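Local coordinates for glycoside hydrolase family protein (Novosphingobium sp. PP1Y, PDB 6Q2F) that is an alpha-L-rhamnosidase, a glycoside hydrolase that probably releases terminal alpha-L-rhamnose from glycosylated compounds, at residues R56-W61 with G85-D90; L500-I505 with L578-E583; M606-T611 with I623-G628; A642-T647 with V676-V681; M646-A651 with F697-N702. One frame throughout, in Å; residues are numbered along the deposited sequence.

Interaction 1 of 5, residues R56-W61 with G85-D90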
# COMPACT_ATOMS: atom_id res chain seq x y z
N ARG A 56 0.59 -17.07 5.15
CA ARG A 56 1.91 -16.85 5.70
C ARG A 56 1.81 -15.90 6.89
O ARG A 56 0.77 -15.29 7.13
CB ARG A 56 2.83 -16.26 4.62
CG ARG A 56 3.43 -17.25 3.63
CD ARG A 56 2.43 -18.02 2.77
NE ARG A 56 3.17 -18.80 1.78
CZ ARG A 56 2.79 -19.96 1.25
NH1 ARG A 56 1.62 -20.51 1.61
NH2 ARG A 56 3.59 -20.56 0.36
N VAL A 57 2.90 -15.78 7.64
CA VAL A 57 3.00 -14.76 8.67
C VAL A 57 4.33 -14.02 8.53
O VAL A 57 5.33 -14.56 8.06
CB VAL A 57 2.88 -15.34 10.10
CG1 VAL A 57 1.57 -16.12 10.25
CG2 VAL A 57 4.09 -16.19 10.43
N TRP A 58 4.32 -12.76 8.92
CA TRP A 58 5.56 -12.06 9.18
C TRP A 58 6.09 -12.51 10.54
O TRP A 58 5.32 -12.80 11.47
CB TRP A 58 5.35 -10.55 9.13
CG TRP A 58 5.37 -10.03 7.72
CD1 TRP A 58 5.40 -10.78 6.58
CD2 TRP A 58 5.40 -8.66 7.29
NE1 TRP A 58 5.43 -9.97 5.47
CE2 TRP A 58 5.44 -8.67 5.88
CE3 TRP A 58 5.43 -7.44 7.97
CZ2 TRP A 58 5.47 -7.49 5.13
CZ3 TRP A 58 5.46 -6.27 7.22
CH2 TRP A 58 5.50 -6.30 5.82
N TRP A 59 7.41 -12.58 10.65
CA TRP A 59 8.06 -13.25 11.79
C TRP A 59 9.27 -12.41 12.22
O TRP A 59 10.41 -12.69 11.86
CB TRP A 59 8.45 -14.67 11.40
CG TRP A 59 9.02 -15.54 12.46
CD1 TRP A 59 8.47 -15.83 13.70
CD2 TRP A 59 10.19 -16.34 12.34
NE1 TRP A 59 9.28 -16.74 14.36
CE2 TRP A 59 10.34 -17.06 13.55
CE3 TRP A 59 11.16 -16.49 11.34
CZ2 TRP A 59 11.40 -17.93 13.77
CZ3 TRP A 59 12.22 -17.34 11.57
CH2 TRP A 59 12.33 -18.05 12.77
N HIS A 60 9.00 -11.36 12.99
CA HIS A 60 10.03 -10.40 13.36
C HIS A 60 10.90 -10.94 14.48
O HIS A 60 10.39 -11.43 15.49
CB HIS A 60 9.40 -9.08 13.80
CG HIS A 60 8.75 -8.32 12.68
ND1 HIS A 60 7.46 -8.57 12.26
CD2 HIS A 60 9.21 -7.30 11.92
CE1 HIS A 60 7.16 -7.74 11.28
NE2 HIS A 60 8.20 -6.96 11.05
N TRP A 61 12.21 -10.85 14.31
CA TRP A 61 13.18 -11.09 15.37
C TRP A 61 13.44 -9.76 16.07
O TRP A 61 14.05 -8.87 15.48
CB TRP A 61 14.47 -11.68 14.81
CG TRP A 61 14.38 -13.11 14.38
CD1 TRP A 61 13.27 -13.89 14.34
CD2 TRP A 61 15.46 -13.93 13.92
NE1 TRP A 61 13.58 -15.15 13.89
CE2 TRP A 61 14.93 -15.19 13.62
CE3 TRP A 61 16.83 -13.70 13.71
CZ2 TRP A 61 15.73 -16.25 13.16
CZ3 TRP A 61 17.61 -14.74 13.27
CH2 TRP A 61 17.05 -16.00 12.99
N GLY A 85 3.77 -20.55 5.75
CA GLY A 85 5.08 -19.96 5.55
C GLY A 85 5.26 -18.75 6.43
O GLY A 85 4.34 -18.34 7.15
N LEU A 86 6.45 -18.18 6.35
CA LEU A 86 6.81 -17.12 7.28
C LEU A 86 7.88 -16.25 6.63
O LEU A 86 8.67 -16.72 5.82
CB LEU A 86 7.31 -17.69 8.62
CG LEU A 86 8.67 -18.41 8.68
CD1 LEU A 86 8.90 -18.82 10.13
CD2 LEU A 86 8.74 -19.66 7.78
N GLN A 87 7.87 -14.98 6.99
CA GLN A 87 8.75 -14.00 6.36
C GLN A 87 9.52 -13.30 7.47
O GLN A 87 8.94 -12.56 8.27
CB GLN A 87 7.93 -13.03 5.50
CG GLN A 87 6.93 -13.79 4.58
CD GLN A 87 6.42 -12.99 3.38
OE1 GLN A 87 6.26 -11.78 3.45
NE2 GLN A 87 6.13 -13.67 2.30
N ASN A 88 10.81 -13.59 7.55
CA ASN A 88 11.64 -13.15 8.66
C ASN A 88 12.10 -11.71 8.49
O ASN A 88 12.39 -11.27 7.38
CB ASN A 88 12.85 -14.07 8.80
CG ASN A 88 13.76 -13.66 9.95
OD1 ASN A 88 14.96 -13.43 9.76
ND2 ASN A 88 13.18 -13.52 11.13
N PHE A 89 12.19 -10.99 9.61
CA PHE A 89 12.84 -9.68 9.68
C PHE A 89 13.72 -9.65 10.91
O PHE A 89 13.28 -10.06 12.00
CB PHE A 89 11.83 -8.53 9.79
CG PHE A 89 10.82 -8.50 8.69
CD1 PHE A 89 11.11 -7.86 7.50
CD2 PHE A 89 9.58 -9.10 8.85
CE1 PHE A 89 10.16 -7.82 6.48
CE2 PHE A 89 8.63 -9.07 7.84
CZ PHE A 89 8.92 -8.42 6.66
N ASP A 90 14.95 -9.18 10.74
CA ASP A 90 15.77 -8.83 11.91
C ASP A 90 15.53 -7.35 12.18
O ASP A 90 16.10 -6.49 11.50
CB ASP A 90 17.24 -9.14 11.68
CG ASP A 90 18.06 -9.02 12.97
OD1 ASP A 90 17.87 -9.88 13.85
OD2 ASP A 90 18.85 -8.06 13.11
O HOH W 1 16.75 -9.03 16.06
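Strands 56-62 and 85-91 run parallel and in step, from Val57 beside Leu86 to Trp61 beside Asp90, and their side chains interlock differently on the two faces of the sheet. On the face of Trp58, His60 and Phe89, the Phe89 ring projects into the angle between the other two. Its edge meets the Trp58 face, with CZ over the middle of the indole and Phe89 CE2 3.3 Å from Trp58 CD2; the planes stand 68° apart. Against His60 it forms an offset stack, Phe89 CD2 lying over the imidazole face 3.4 Å from His60 NE2. On the other face Leu86 lays CD1 over the six-membered ring of Trp59, 3.8 Å from the centroid. The opposite side of that indole is covered by the NE1 edge of Trp61. Asn88 ND2 sits above the Trp61 ring and donates to Trp59 O at 3.0 Å, almost along the C=O axis; the same oxygen takes a weak bond from Phe89 N. Helix 68-81, which links the two strands in a beta-alpha-beta unit, packs on this side, where Asp74 binds Trp59 NE1. At the indole edge, Trp58 NE1 donates a hydrogen bond to an in-plane lone pair of Gln87 OE1 at 2.8 Å. The buried indole N-H groups of Trp58 and Trp59 are thus satisfied, and the bond to Gln87 helps to fix the rotation of an indole already covered by Phe89.

Interaction 2 of 5, residues L500-I505 with L578-E583. With NA (sodium ion), chain B.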
# COMPACT_ATOMS: atom_id res chain seq x y z
N LEU A 500 12.05 -13.62 -1.52
CA LEU A 500 12.50 -12.29 -1.17
C LEU A 500 11.27 -11.41 -1.03
O LEU A 500 10.31 -11.56 -1.79
CB LEU A 500 13.40 -11.74 -2.28
CG LEU A 500 14.76 -11.09 -2.05
CD1 LEU A 500 15.56 -11.86 -1.01
CD2 LEU A 500 15.46 -11.11 -3.41
N LEU A 501 11.29 -10.49 -0.08
CA LEU A 501 10.19 -9.56 0.08
C LEU A 501 10.74 -8.15 -0.11
O LEU A 501 11.69 -7.77 0.58
CB LEU A 501 9.54 -9.69 1.46
CG LEU A 501 8.74 -8.46 1.89
CD1 LEU A 501 7.51 -8.33 1.01
CD2 LEU A 501 8.28 -8.62 3.33
N THR A 502 10.17 -7.40 -1.05
CA THR A 502 10.44 -5.97 -1.15
C THR A 502 9.28 -5.27 -0.45
O THR A 502 8.17 -5.21 -0.97
CB THR A 502 10.62 -5.49 -2.60
OG1 THR A 502 9.44 -5.76 -3.37
CG2 THR A 502 11.80 -6.16 -3.27
N ASP A 503 9.55 -4.81 0.77
CA ASP A 503 8.58 -4.09 1.58
C ASP A 503 8.19 -2.80 0.87
O ASP A 503 8.83 -2.37 -0.10
CB ASP A 503 9.20 -3.79 2.95
CG ASP A 503 8.17 -3.64 4.05
OD1 ASP A 503 6.96 -3.57 3.74
OD2 ASP A 503 8.59 -3.56 5.22
N SER A 504 7.12 -2.16 1.36
CA SER A 504 6.67 -0.91 0.74
C SER A 504 7.76 0.14 0.87
O SER A 504 8.50 0.18 1.86
CB SER A 504 5.37 -0.45 1.40
OG SER A 504 5.55 -0.37 2.80
N ILE A 505 7.88 1.00 -0.15
CA ILE A 505 9.10 1.80 -0.32
C ILE A 505 8.88 3.22 0.18
O ILE A 505 7.86 3.85 -0.12
CB ILE A 505 9.58 1.79 -1.78
CG1 ILE A 505 10.96 2.45 -1.84
CG2 ILE A 505 8.62 2.51 -2.70
CD1 ILE A 505 11.72 2.10 -3.17
N LEU A 578 14.78 -17.87 -6.36
CA LEU A 578 13.92 -17.24 -5.38
C LEU A 578 12.70 -16.62 -6.06
O LEU A 578 12.77 -16.17 -7.21
CB LEU A 578 14.68 -16.15 -4.61
CG LEU A 578 15.89 -16.61 -3.78
CD1 LEU A 578 16.74 -15.42 -3.32
CD2 LEU A 578 15.41 -17.39 -2.55
N LYS A 579 11.58 -16.58 -5.33
CA LYS A 579 10.42 -15.80 -5.73
C LYS A 579 10.45 -14.45 -5.03
O LYS A 579 11.13 -14.25 -4.03
CB LYS A 579 9.12 -16.53 -5.40
CG LYS A 579 9.00 -17.91 -5.98
CD LYS A 579 7.72 -18.60 -5.51
CE LYS A 579 7.77 -20.11 -5.74
NZ LYS A 579 8.61 -20.83 -4.71
N VAL A 580 9.69 -13.50 -5.58
CA VAL A 580 9.60 -12.15 -5.02
C VAL A 580 8.16 -11.86 -4.62
O VAL A 580 7.26 -11.91 -5.47
CB VAL A 580 10.10 -11.09 -6.01
CG1 VAL A 580 10.05 -9.69 -5.38
CG2 VAL A 580 11.48 -11.44 -6.43
N TYR A 581 7.95 -11.60 -3.33
CA TYR A 581 6.77 -10.89 -2.84
C TYR A 581 7.03 -9.40 -2.97
O TYR A 581 8.03 -8.89 -2.45
CB TYR A 581 6.50 -11.22 -1.38
CG TYR A 581 5.97 -12.60 -1.11
CD1 TYR A 581 6.81 -13.69 -1.04
CD2 TYR A 581 4.61 -12.79 -0.89
CE1 TYR A 581 6.30 -14.94 -0.79
CE2 TYR A 581 4.10 -14.02 -0.61
CZ TYR A 581 4.94 -15.10 -0.56
OH TYR A 581 4.40 -16.33 -0.31
N GLY A 582 6.14 -8.68 -3.64
CA GLY A 582 6.46 -7.30 -3.97
C GLY A 582 5.36 -6.32 -3.61
O GLY A 582 4.31 -6.28 -4.24
N GLU A 583 5.63 -5.51 -2.59
CA GLU A 583 4.75 -4.39 -2.27
C GLU A 583 5.19 -3.20 -3.10
O GLU A 583 6.20 -3.24 -3.80
CB GLU A 583 4.79 -4.06 -0.78
CG GLU A 583 4.26 -5.13 0.11
CD GLU A 583 4.08 -4.66 1.57
OE1 GLU A 583 4.48 -3.52 1.90
OE2 GLU A 583 3.53 -5.44 2.37
NA NA B . 4.27 -2.32 4.01
O HOH W 2 8.41 -2.36 -2.75
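Leu500 opens the pairing with strand 579-582: its N donates to Lys579 O, and its O accepts from Tyr581 N at 2.8 Å, nearly along the C=O axis. Leu501 emerges on the other face, where its side chain crosses that of Tyr581 at about a right angle, Leu501 CD1 3.9 Å from Tyr581 CB. At Thr502 the parallel pattern continues, N bonding to Tyr581 O and O to Glu583 N, while OG1 rests 3.4 Å from Gly582 CA. Beyond the strand end, Asp503 has CG anti to its backbone N and turns OD1 to the sodium ion at a long 3.0 Å. Ser504 follows with OG at 2.6 Å from the ion; its N bonds Asp503 OD1 and, weakly, Glu583 OE1. Glu583, extended beyond CG, supplies the shortest ligand of the three, OE1 at 2.4 Å from the sodium. An alanine in place of Glu583 would remove this ligand and probably weaken sodium binding and the slight hold on Ser504 N in the loop after the strand. Glu586 and Glu644 complete the site. Helix 543-575 covers Thr502 and Val580 on one face; on the other, Leu501 and Tyr581 pack against Met606 of the adjoining strand 604-610.

Interaction 3 of 5, residues M606-T611 with I623-G628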
# COMPACT_ATOMS: atom_id res chain seq x y z
N MSE A 606 1.84 -7.67 -3.84
CA MSE A 606 1.51 -7.62 -2.45
C MSE A 606 1.06 -6.22 -2.03
O MSE A 606 1.57 -5.21 -2.52
CB MSE A 606 2.72 -8.06 -1.59
CG MSE A 606 2.37 -8.26 -0.14
SE MSE A 606 3.85 -9.15 0.73
CE MSE A 606 3.18 -9.22 2.57
N ALA A 607 0.08 -6.19 -1.14
CA ALA A 607 -0.46 -4.95 -0.61
C ALA A 607 -0.56 -5.10 0.90
O ALA A 607 0.08 -5.97 1.50
CB ALA A 607 -1.81 -4.66 -1.29
N ALA A 608 -1.36 -4.25 1.54
CA ALA A 608 -1.50 -4.25 2.99
C ALA A 608 -2.94 -3.88 3.36
O ALA A 608 -3.65 -3.22 2.60
CB ALA A 608 -0.52 -3.26 3.67
N LEU A 609 -3.36 -4.31 4.55
CA LEU A 609 -4.62 -3.83 5.14
C LEU A 609 -4.48 -3.77 6.65
O LEU A 609 -4.12 -4.77 7.27
CB LEU A 609 -5.83 -4.70 4.77
CG LEU A 609 -7.04 -4.15 5.56
CD1 LEU A 609 -7.59 -2.82 4.94
CD2 LEU A 609 -8.18 -5.16 5.76
N TRP A 610 -4.79 -2.61 7.22
CA TRP A 610 -4.79 -2.42 8.66
C TRP A 610 -6.18 -2.68 9.24
O TRP A 610 -7.19 -2.51 8.56
CB TRP A 610 -4.35 -1.00 9.02
CG TRP A 610 -2.88 -0.73 8.86
CD1 TRP A 610 -2.06 -1.21 7.88
CD2 TRP A 610 -2.07 0.09 9.70
NE1 TRP A 610 -0.79 -0.75 8.07
CE2 TRP A 610 -0.77 0.05 9.19
CE3 TRP A 610 -2.33 0.84 10.85
CZ2 TRP A 610 0.28 0.75 9.77
CZ3 TRP A 610 -1.28 1.53 11.44
CH2 TRP A 610 0.01 1.48 10.89
N THR A 611 -6.22 -3.12 10.50
CA THR A 611 -7.49 -3.18 11.19
C THR A 611 -8.06 -1.78 11.32
O THR A 611 -7.34 -0.77 11.30
CB THR A 611 -7.32 -3.82 12.56
OG1 THR A 611 -6.57 -2.94 13.40
CG2 THR A 611 -6.57 -5.16 12.41
N ILE A 623 -7.21 0.15 0.35
CA ILE A 623 -8.12 -0.44 -0.63
C ILE A 623 -7.52 -0.33 -2.03
O ILE A 623 -7.41 -1.31 -2.76
CB ILE A 623 -9.50 0.23 -0.55
CG1 ILE A 623 -10.12 0.14 0.86
CG2 ILE A 623 -10.42 -0.32 -1.64
CD1 ILE A 623 -10.27 -1.26 1.43
N ALA A 624 -7.10 0.89 -2.40
CA ALA A 624 -6.43 1.09 -3.68
C ALA A 624 -5.17 0.24 -3.79
O ALA A 624 -4.91 -0.36 -4.84
CB ALA A 624 -6.08 2.57 -3.86
N ASP A 625 -4.40 0.15 -2.70
CA ASP A 625 -3.18 -0.66 -2.70
C ASP A 625 -3.47 -2.11 -3.06
O ASP A 625 -2.80 -2.71 -3.91
CB ASP A 625 -2.51 -0.56 -1.32
CG ASP A 625 -1.15 -1.24 -1.26
OD1 ASP A 625 -0.45 -1.28 -2.30
OD2 ASP A 625 -0.79 -1.76 -0.18
N MSE A 626 -4.50 -2.68 -2.44
CA MSE A 626 -4.88 -4.07 -2.69
C MSE A 626 -5.49 -4.26 -4.07
O MSE A 626 -5.28 -5.28 -4.72
CB MSE A 626 -5.87 -4.56 -1.62
CG MSE A 626 -5.28 -4.87 -0.25
SE MSE A 626 -6.73 -5.53 0.95
CE MSE A 626 -7.72 -3.87 1.22
N LYS A 627 -6.30 -3.29 -4.49
CA LYS A 627 -6.95 -3.42 -5.79
C LYS A 627 -5.90 -3.33 -6.89
O LYS A 627 -5.95 -4.08 -7.87
CB LYS A 627 -8.03 -2.35 -5.95
CG LYS A 627 -8.99 -2.60 -7.13
CD LYS A 627 -9.79 -3.89 -6.97
CE LYS A 627 -10.80 -4.08 -8.14
NZ LYS A 627 -11.51 -5.39 -8.02
N GLY A 628 -4.92 -2.44 -6.71
CA GLY A 628 -3.80 -2.40 -7.65
C GLY A 628 -3.04 -3.71 -7.69
O GLY A 628 -2.73 -4.23 -8.76
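Asp625 and Met626, neighbours on helix 620-636, straddle Ala607 of strand 604-610 with quite different conformations. Asp625 has CG anti to its backbone N (chi1 -174°), which carries the carboxylate out toward the strand, beside Ala607. OD2 comes 3.2 Å from Ala607 CA and receives a weak, strongly bent hydrogen bond from Ala608 N at 3.1 Å. Its other oxygen, OD1, makes a salt bridge to Arg599, and a cation on one oxygen with a weak N-H on the other would favour the charged form of the buried carboxylate. Met626, present as selenomethionine, starts with CG beside its own N (chi1 -75°), then runs straight to the selenium and bends there (chi3 -71°). CG rests 3.6 Å from Ala607 CB. Past it SE lies 4.0 Å from Leu609 CB, and the bend brings CE to 3.9 Å from Leu609 CD1. Leu609, with CG anti to its N, crosses Met626 obliquely. The small Ala607 methyl lets the helix come close, with Ala607 CB only 3.4 Å from Met626 CA. Glu667 and Thr670 of helix 657-670 also pack against Met626, while the Ala608 methyl points away from the helix overall and lies about 5 Å from the sodium ion. Strand and helix run roughly antiparallel, as expected of the first two elements of a beta-alpha-beta crossover, here the unit 604-610, 620-636, 642-649 of the enzyme's (beta/alpha)8 barrel.

Interaction 4 of 5, residues A642-T647 with V676-V681. With NA (sodium ion), chain B.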
# COMPACT_ATOMS: atom_id res chain seq x y z
N ALA A 642 -0.82 -11.19 -2.50
CA ALA A 642 -0.54 -11.22 -1.07
C ALA A 642 -0.93 -9.90 -0.44
O ALA A 642 -1.01 -8.86 -1.10
CB ALA A 642 0.94 -11.52 -0.80
N ALA A 643 -1.17 -9.95 0.86
CA ALA A 643 -1.33 -8.72 1.61
C ALA A 643 -0.76 -8.87 3.01
O ALA A 643 -0.99 -9.88 3.69
CB ALA A 643 -2.80 -8.29 1.68
N GLU A 644 0.00 -7.87 3.41
CA GLU A 644 0.37 -7.61 4.79
C GLU A 644 -0.91 -7.34 5.58
O GLU A 644 -1.50 -6.27 5.48
CB GLU A 644 1.37 -6.45 4.81
CG GLU A 644 1.75 -5.91 6.14
CD GLU A 644 2.58 -4.64 5.97
OE1 GLU A 644 3.12 -4.46 4.86
OE2 GLU A 644 2.62 -3.83 6.91
N SER A 645 -1.35 -8.32 6.37
CA SER A 645 -2.75 -8.42 6.80
C SER A 645 -2.90 -8.10 8.28
O SER A 645 -2.30 -8.77 9.12
CB SER A 645 -3.33 -9.80 6.50
OG SER A 645 -3.28 -10.13 5.13
N MSE A 646 -3.74 -7.11 8.57
CA MSE A 646 -4.33 -6.91 9.89
C MSE A 646 -3.39 -6.28 10.87
O MSE A 646 -3.45 -6.54 12.09
CB MSE A 646 -4.86 -8.24 10.46
CG MSE A 646 -6.02 -8.72 9.65
SE MSE A 646 -6.87 -10.34 10.30
CE MSE A 646 -5.58 -11.43 9.70
N THR A 647 -2.53 -5.43 10.34
CA THR A 647 -1.73 -4.58 11.20
C THR A 647 -2.66 -3.79 12.10
O THR A 647 -3.72 -3.31 11.67
CB THR A 647 -0.87 -3.63 10.37
OG1 THR A 647 -0.05 -4.40 9.49
CG2 THR A 647 0.01 -2.81 11.31
N VAL A 676 -0.75 -12.51 4.43
CA VAL A 676 0.50 -12.62 5.17
C VAL A 676 0.26 -11.85 6.46
O VAL A 676 0.22 -10.61 6.47
CB VAL A 676 1.70 -12.08 4.39
CG1 VAL A 676 3.01 -12.37 5.16
CG2 VAL A 676 1.75 -12.72 2.98
N ILE A 677 -0.02 -12.56 7.53
CA ILE A 677 -0.39 -11.92 8.75
C ILE A 677 0.68 -11.15 9.45
O ILE A 677 1.70 -11.66 9.74
CB ILE A 677 -1.04 -12.91 9.72
CG1 ILE A 677 -2.22 -13.57 9.06
CG2 ILE A 677 -1.47 -12.22 10.99
CD1 ILE A 677 -2.52 -14.95 9.55
N HIS A 678 0.38 -9.91 9.72
CA HIS A 678 1.24 -9.04 10.45
C HIS A 678 0.75 -9.04 11.88
O HIS A 678 -0.26 -8.46 12.12
CB HIS A 678 1.05 -7.65 9.90
CG HIS A 678 1.94 -6.63 10.51
ND1 HIS A 678 1.77 -6.16 11.78
CD2 HIS A 678 3.01 -5.98 10.01
CE1 HIS A 678 2.71 -5.29 12.05
NE2 HIS A 678 3.47 -5.16 10.99
N THR A 679 1.45 -9.64 12.85
CA THR A 679 2.65 -10.42 12.72
C THR A 679 2.70 -11.53 13.75
O THR A 679 1.89 -11.64 14.61
CB THR A 679 3.95 -9.70 13.08
OG1 THR A 679 3.72 -8.53 13.83
CG2 THR A 679 4.77 -9.49 11.98
N SER A 680 3.71 -12.34 13.62
CA SER A 680 4.01 -13.40 14.48
C SER A 680 5.44 -13.16 14.94
O SER A 680 6.35 -13.69 14.41
CB SER A 680 3.89 -14.70 13.74
OG SER A 680 3.91 -15.77 14.59
N VAL A 681 5.59 -12.32 15.94
CA VAL A 681 6.90 -12.04 16.51
C VAL A 681 7.51 -13.34 17.04
O VAL A 681 6.82 -14.20 17.60
CB VAL A 681 6.75 -10.97 17.61
CG1 VAL A 681 7.88 -11.05 18.61
CG2 VAL A 681 6.69 -9.59 16.99
NA NA B . 4.27 -2.32 4.01
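Three backbone hydrogen bonds carry the parallel pairing of strands 642-649 and 674-677. Val676 N donates to Ala643 O, Ser645 N to Val676 O, and His678 N to Ser645 O at 3.0 Å, the last nearly straight at its proton. Apolar contacts are few: Ala642 CB meets Val676 CG2, and Met646, a selenomethionine, lies alongside Ile677, its CE 4.0 Å from Ile677 CG1. Around the imidazole the packing is closer. His678 has CG anti to its backbone N (chi1 -176°), which lays the ring against Thr647: OG1 hangs 3.1 Å above the plane near the rim, and CG2 makes a CH-pi contact over the same face. The methyl of Thr679, joined to His678 by a cis peptide bond, covers the opposite face, and His678 ND1 is hydrogen-bonded to Gly698 O. An alanine at His678 would remove the ring and would probably cost the Thr647 packing and the link to Gly698. In the metal contact, Glu644, its chain extended, runs alongside His678 and presents OE1 to the sodium ion at 2.6 Å; OE2 is 3.8 Å from His678 CD2. With helix 657-670 between them, the two strands form a beta-alpha-beta unit of the (beta/alpha)8 barrel; the first strand supplies Glu644, one of five sodium ligands, and the cis peptide follows the second.

Interaction 5 of 5, residues M646-A651 with F697-N702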
# COMPACT_ATOMS: atom_id res chain seq x y z
N MSE A 646 -3.74 -7.11 8.57
CA MSE A 646 -4.33 -6.91 9.89
C MSE A 646 -3.39 -6.28 10.87
O MSE A 646 -3.45 -6.54 12.09
CB MSE A 646 -4.86 -8.24 10.46
CG MSE A 646 -6.02 -8.72 9.65
SE MSE A 646 -6.87 -10.34 10.30
CE MSE A 646 -5.58 -11.43 9.70
N THR A 647 -2.53 -5.43 10.34
CA THR A 647 -1.73 -4.58 11.20
C THR A 647 -2.66 -3.79 12.10
O THR A 647 -3.72 -3.31 11.67
CB THR A 647 -0.87 -3.63 10.37
OG1 THR A 647 -0.05 -4.40 9.49
CG2 THR A 647 0.01 -2.81 11.31
N ALA A 648 -2.28 -3.68 13.37
CA ALA A 648 -3.08 -3.00 14.37
C ALA A 648 -2.17 -2.10 15.20
O ALA A 648 -1.02 -2.44 15.47
CB ALA A 648 -3.80 -4.00 15.29
N SER A 649 -2.72 -0.97 15.60
CA SER A 649 -1.98 0.03 16.35
C SER A 649 -2.65 0.28 17.70
O SER A 649 -3.85 0.55 17.75
CB SER A 649 -1.87 1.33 15.54
OG SER A 649 -1.28 2.34 16.31
N MSE A 650 -1.87 0.16 18.77
CA MSE A 650 -2.30 0.50 20.12
C MSE A 650 -3.57 -0.25 20.54
O MSE A 650 -4.53 0.33 21.05
CB MSE A 650 -2.50 2.01 20.24
CG MSE A 650 -1.19 2.78 20.13
SE MSE A 650 -1.37 4.69 20.36
CE MSE A 650 -2.14 5.23 18.65
N ALA A 651 -3.56 -1.56 20.30
CA ALA A 651 -4.65 -2.45 20.70
C ALA A 651 -4.05 -3.74 21.23
O ALA A 651 -4.17 -4.81 20.61
CB ALA A 651 -5.61 -2.70 19.53
N PHE A 697 2.54 -2.46 17.82
CA PHE A 697 1.69 -3.05 16.81
C PHE A 697 1.30 -4.47 16.99
O PHE A 697 2.03 -5.26 17.50
CB PHE A 697 2.36 -2.95 15.44
CG PHE A 697 2.72 -1.58 15.03
CD1 PHE A 697 1.81 -0.76 14.50
CD2 PHE A 697 3.99 -1.14 15.15
CE1 PHE A 697 2.14 0.51 14.12
CE2 PHE A 697 4.34 0.11 14.76
CZ PHE A 697 3.41 0.94 14.24
N GLY A 698 0.12 -4.78 16.52
CA GLY A 698 -0.39 -6.12 16.50
C GLY A 698 -0.38 -6.45 15.02
O GLY A 698 0.07 -5.64 14.28
N GLN A 699 -0.87 -7.59 14.57
CA GLN A 699 -1.41 -8.65 15.37
C GLN A 699 -0.35 -9.27 16.23
O GLN A 699 0.80 -9.12 15.99
CB GLN A 699 -1.99 -9.75 14.50
CG GLN A 699 -3.20 -9.36 13.72
CD GLN A 699 -4.35 -8.98 14.60
OE1 GLN A 699 -4.77 -9.75 15.40
NE2 GLN A 699 -4.84 -7.80 14.46
N TYR A 700 -0.80 -10.00 17.22
CA TYR A 700 0.06 -10.64 18.21
C TYR A 700 0.04 -12.16 18.03
O TYR A 700 -0.01 -12.93 18.99
CB TYR A 700 -0.38 -10.24 19.62
CG TYR A 700 -0.40 -8.73 19.81
CD1 TYR A 700 -1.51 -7.98 19.47
CD2 TYR A 700 0.71 -8.06 20.31
CE1 TYR A 700 -1.53 -6.61 19.63
CE2 TYR A 700 0.71 -6.69 20.46
CZ TYR A 700 -0.41 -5.97 20.12
OH TYR A 700 -0.41 -4.61 20.27
N PHE A 701 0.09 -12.60 16.77
CA PHE A 701 -0.32 -13.95 16.39
C PHE A 701 0.88 -14.90 16.42
O PHE A 701 1.46 -15.26 15.40
CB PHE A 701 -0.95 -13.89 15.00
CG PHE A 701 -1.55 -15.18 14.54
CD1 PHE A 701 -2.50 -15.83 15.32
CD2 PHE A 701 -1.20 -15.72 13.32
CE1 PHE A 701 -3.08 -17.01 14.88
CE2 PHE A 701 -1.77 -16.90 12.88
CZ PHE A 701 -2.71 -17.55 13.66
N ASN A 702 1.27 -15.30 17.64
CA ASN A 702 2.35 -16.27 17.81
C ASN A 702 1.95 -17.28 18.89
O ASN A 702 0.81 -17.27 19.38
CB ASN A 702 3.70 -15.59 18.14
CG ASN A 702 3.68 -14.82 19.47
OD1 ASN A 702 2.90 -15.10 20.38
ND2 ASN A 702 4.57 -13.83 19.57
O HOH W 3 -1.95 -3.10 18.65
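Backbone hydrogen bonds define a short antiparallel pairing between the end of strand 642-649 and strand 697-698, which is added to the parallel barrel at this point. Ala648 and Gly698 form the hydrogen-bonded pair: Gly698 N donates to Ala648 O at 2.8 Å, whereas Ala648 N reaches Gly698 O at 3.2 Å from well above the carbonyl plane. A side-chain bond extends the pairing. Gln699, bent at chi2 (-63°), swings its amide round so that NE2 meets Met646 O at 3.0 Å, with the oxygen lying in the amide plane. The water-mediated link is formed at the far end, where one water accepts from Ala651 N at 2.8 Å, is hydrogen-bonded to Tyr700 OH and gives a weak bond to Ala648 O. In the packing, Gly698 CA lies 3.4 Å above the Tyr700 ring, and a side chain at Gly698 would run into Tyr700 CE1. Phe697 presents its edge to Ala648 O, its CD1 3.4 Å away. A cis peptide bond joins Gly698 to Gln699. The contact is therefore mostly polar and backbone-led, with Ala648 O taking a direct donor and, weakly, a water, while the Gln699 amide satisfies a buried carbonyl.

All five contacts involve one curled sheet, whose eight parallel strands close into a barrel when strand 674-677 pairs with strand 56-62. Along the chain, interactions 1, 2 and 3 follow in series; interactions 4 and 5 then start from the same strand, 642-649, sharing Met646 and Thr647, with centres 9 Å apart. Interactions 1 and 4 are equally close, though far apart in sequence, because they meet where the barrel closes. Interactions 2 and 4 lie about 14 Å apart between centres, yet both supply ligands to the sodium ion. Interaction 3 adds the helical layer, and interaction 5 an antiparallel strand outside the barrel's parallel set.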